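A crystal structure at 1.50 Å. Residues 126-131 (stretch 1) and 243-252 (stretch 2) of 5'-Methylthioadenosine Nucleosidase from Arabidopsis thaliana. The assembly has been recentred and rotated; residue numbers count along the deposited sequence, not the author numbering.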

# COMPACT_ATOMS: atom_id res chain seq x y z
N ASN A 126 -21.71 0.79 -18.13
CA ASN A 126 -21.55 1.20 -19.52
C ASN A 126 -20.39 2.19 -19.59
O ASN A 126 -20.14 2.93 -18.64
CB ASN A 126 -22.83 1.86 -20.04
CG ASN A 126 -23.98 0.89 -20.16
OD1 ASN A 126 -23.89 -0.11 -20.87
ND2 ASN A 126 -25.07 1.18 -19.46
N ILE A 127 -19.70 2.21 -20.72
CA ILE A 127 -18.59 3.14 -20.91
C ILE A 127 -19.11 4.56 -20.70
O ILE A 127 -20.16 4.93 -21.24
CB ILE A 127 -18.00 3.03 -22.33
CG1 ILE A 127 -17.43 1.63 -22.55
CG2 ILE A 127 -16.93 4.09 -22.54
CD1 ILE A 127 -16.25 1.30 -21.66
N GLY A 128 -18.39 5.35 -19.91
CA GLY A 128 -18.81 6.72 -19.67
C GLY A 128 -19.58 6.94 -18.38
O GLY A 128 -19.70 8.07 -17.93
N ASP A 129 -20.10 5.87 -17.79
CA ASP A 129 -20.84 6.00 -16.55
C ASP A 129 -19.93 6.43 -15.41
O ASP A 129 -18.80 5.94 -15.30
CB ASP A 129 -21.48 4.67 -16.13
CG ASP A 129 -22.65 4.26 -17.00
OD1 ASP A 129 -23.23 5.13 -17.68
OD2 ASP A 129 -22.99 3.06 -16.98
N VAL A 130 -20.41 7.33 -14.57
CA VAL A 130 -19.65 7.75 -13.41
C VAL A 130 -20.45 7.22 -12.23
O VAL A 130 -21.56 7.67 -11.96
CB VAL A 130 -19.53 9.28 -13.29
CG1 VAL A 130 -18.71 9.62 -12.04
CG2 VAL A 130 -18.86 9.84 -14.53
N PHE A 131 -19.88 6.23 -11.56
CA PHE A 131 -20.50 5.56 -10.42
C PHE A 131 -20.15 6.13 -9.05
O PHE A 131 -19.05 6.64 -8.84
CB PHE A 131 -20.08 4.09 -10.39
CG PHE A 131 -20.85 3.19 -11.30
CD1 PHE A 131 -20.66 3.22 -12.68
CD2 PHE A 131 -21.75 2.26 -10.77
CE1 PHE A 131 -21.36 2.34 -13.51
CE2 PHE A 131 -22.44 1.39 -11.60
CZ PHE A 131 -22.24 1.43 -12.97
N VAL A 243 -11.84 11.19 -23.05
CA VAL A 243 -13.26 11.51 -23.04
C VAL A 243 -13.96 11.21 -21.71
O VAL A 243 -14.75 12.01 -21.22
CB VAL A 243 -14.01 10.77 -24.17
CG1 VAL A 243 -13.50 11.24 -25.53
CG2 VAL A 243 -13.82 9.27 -24.03
N VAL A 244 -13.66 10.06 -21.13
CA VAL A 244 -14.28 9.68 -19.86
C VAL A 244 -13.82 10.55 -18.69
O VAL A 244 -14.58 10.80 -17.75
CB VAL A 244 -14.02 8.20 -19.55
CG1 VAL A 244 -14.55 7.84 -18.17
CG2 VAL A 244 -14.69 7.34 -20.61
N THR A 245 -12.57 11.00 -18.73
CA THR A 245 -12.07 11.85 -17.65
C THR A 245 -12.81 13.18 -17.68
O THR A 245 -12.92 13.87 -16.66
CB THR A 245 -10.55 12.08 -17.75
OG1 THR A 245 -10.21 12.52 -19.07
CG2 THR A 245 -9.80 10.80 -17.44
N ALA A 246 -13.33 13.55 -18.85
CA ALA A 246 -14.08 14.79 -18.97
C ALA A 246 -15.43 14.59 -18.28
O ALA A 246 -15.94 15.49 -17.61
CB ALA A 246 -14.29 15.14 -20.44
N ALA A 247 -16.00 13.40 -18.45
CA ALA A 247 -17.27 13.07 -17.83
C ALA A 247 -17.09 13.02 -16.31
O ALA A 247 -17.99 13.37 -15.55
CB ALA A 247 -17.77 11.72 -18.35
N LEU A 248 -15.92 12.55 -15.89
CA LEU A 248 -15.61 12.46 -14.48
C LEU A 248 -15.58 13.85 -13.86
O LEU A 248 -16.08 14.07 -12.77
CB LEU A 248 -14.26 11.77 -14.29
CG LEU A 248 -13.73 11.62 -12.86
CD1 LEU A 248 -14.74 10.85 -12.01
CD2 LEU A 248 -12.39 10.90 -12.89
N GLU A 249 -14.98 14.80 -14.58
CA GLU A 249 -14.91 16.17 -14.10
C GLU A 249 -16.31 16.74 -13.92
O GLU A 249 -16.62 17.36 -12.90
CB GLU A 249 -14.12 17.04 -15.09
CG GLU A 249 -14.14 18.54 -14.80
CD GLU A 249 -15.37 19.23 -15.37
OE1 GLU A 249 -15.56 19.18 -16.60
OE2 GLU A 249 -16.15 19.81 -14.58
N GLY A 250 -17.17 16.53 -14.92
CA GLY A 250 -18.53 17.04 -14.84
C GLY A 250 -19.26 16.60 -13.59
O GLY A 250 -19.93 17.39 -12.93
N THR A 251 -19.12 15.32 -13.26
CA THR A 251 -19.78 14.78 -12.08
C THR A 251 -19.10 15.31 -10.82
O THR A 251 -19.77 15.70 -9.87
CB THR A 251 -19.74 13.24 -12.09
OG1 THR A 251 -20.42 12.77 -13.26
CG2 THR A 251 -20.43 12.68 -10.85
N ALA A 252 -17.77 15.35 -10.82
CA ALA A 252 -17.04 15.84 -9.66
C ALA A 252 -17.45 17.27 -9.35
O ALA A 252 -17.56 17.66 -8.19
CB ALA A 252 -15.54 15.77 -9.91

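Stretch 2 is helical throughout, and the helix runs on beyond both of its ends. Stretch 1 is a type II beta turn from Asn 126 to Asp 129 that leads into a strand at Val 130 and Phe 131. No hydrogen bond crosses between the two. The contact is van der Waals packing, small in extent, with 261 Å² buried over both sides.

Val 243 does not touch stretch 1. Its carbonyl O accepts weak hydrogen bonds from Ala 246 N (3.2 Å) and Ala 247 N (3.3 Å).

Val 244 makes the first contact. It is buried, and its CA-to-CB bond points toward the turn. Its CG2 lies 4.4 Å from Ile 127 CG2, a loose apolar pairing of two methyl groups. The same Val 244 CG2 is 4.3 Å from Gly 128 N. Here the backbones come close, with Gly 128 CA and Val 244 CA 5.4 Å apart. Gly 128 has phi/psi of 98/-17. At these angles a CB would be jammed against the carbonyl O of Ile 127, so the turn itself calls for glycine. The turn is closed by a hydrogen bond from Asp 129 N to Asn 126 O (3.1 Å). A second bond, from Asn 126 N to Asp 129 OD2 (2.8 Å), ties the Asp 129 side chain back to the start of the turn.

Thr 245 and Ala 246 make no contact with stretch 1. Ala 247 comes back to the contact, with CB directed toward stretch 1. Ala 247 CB sits 4.2 Å from Gly 128 O and 4.4 Å from Val 130 CG2. Ala 247 O is closer to that valine methyl, at 3.8 Å from Val 130 CG2.

Leu 248 starts sideways, but the end of its side chain comes nearer. Its CD1 reaches 4.2 Å from Val 130 CG1, a contact between apolar methyls. The CA atoms of Val 130 and Leu 248 are 6.3 Å apart.

Glu 249 points away, and Gly 250 lies clear of stretch 1. Thr 251 points toward it and places OG1 3.6 Å from Val 130 CG2. The methyl cannot hydrogen-bond to this hydroxyl, so the contact is one of packing.

Ala 252 adds no contact, but its N donates to Leu 248 O (2.9 Å), continuing the helical pattern.

Val 130 is thus the centre of the contact. It is buried and meets Ala 247, Leu 248 and Thr 251. Its neighbours in sequence, Asp 129 and Phe 131, point away from the helix.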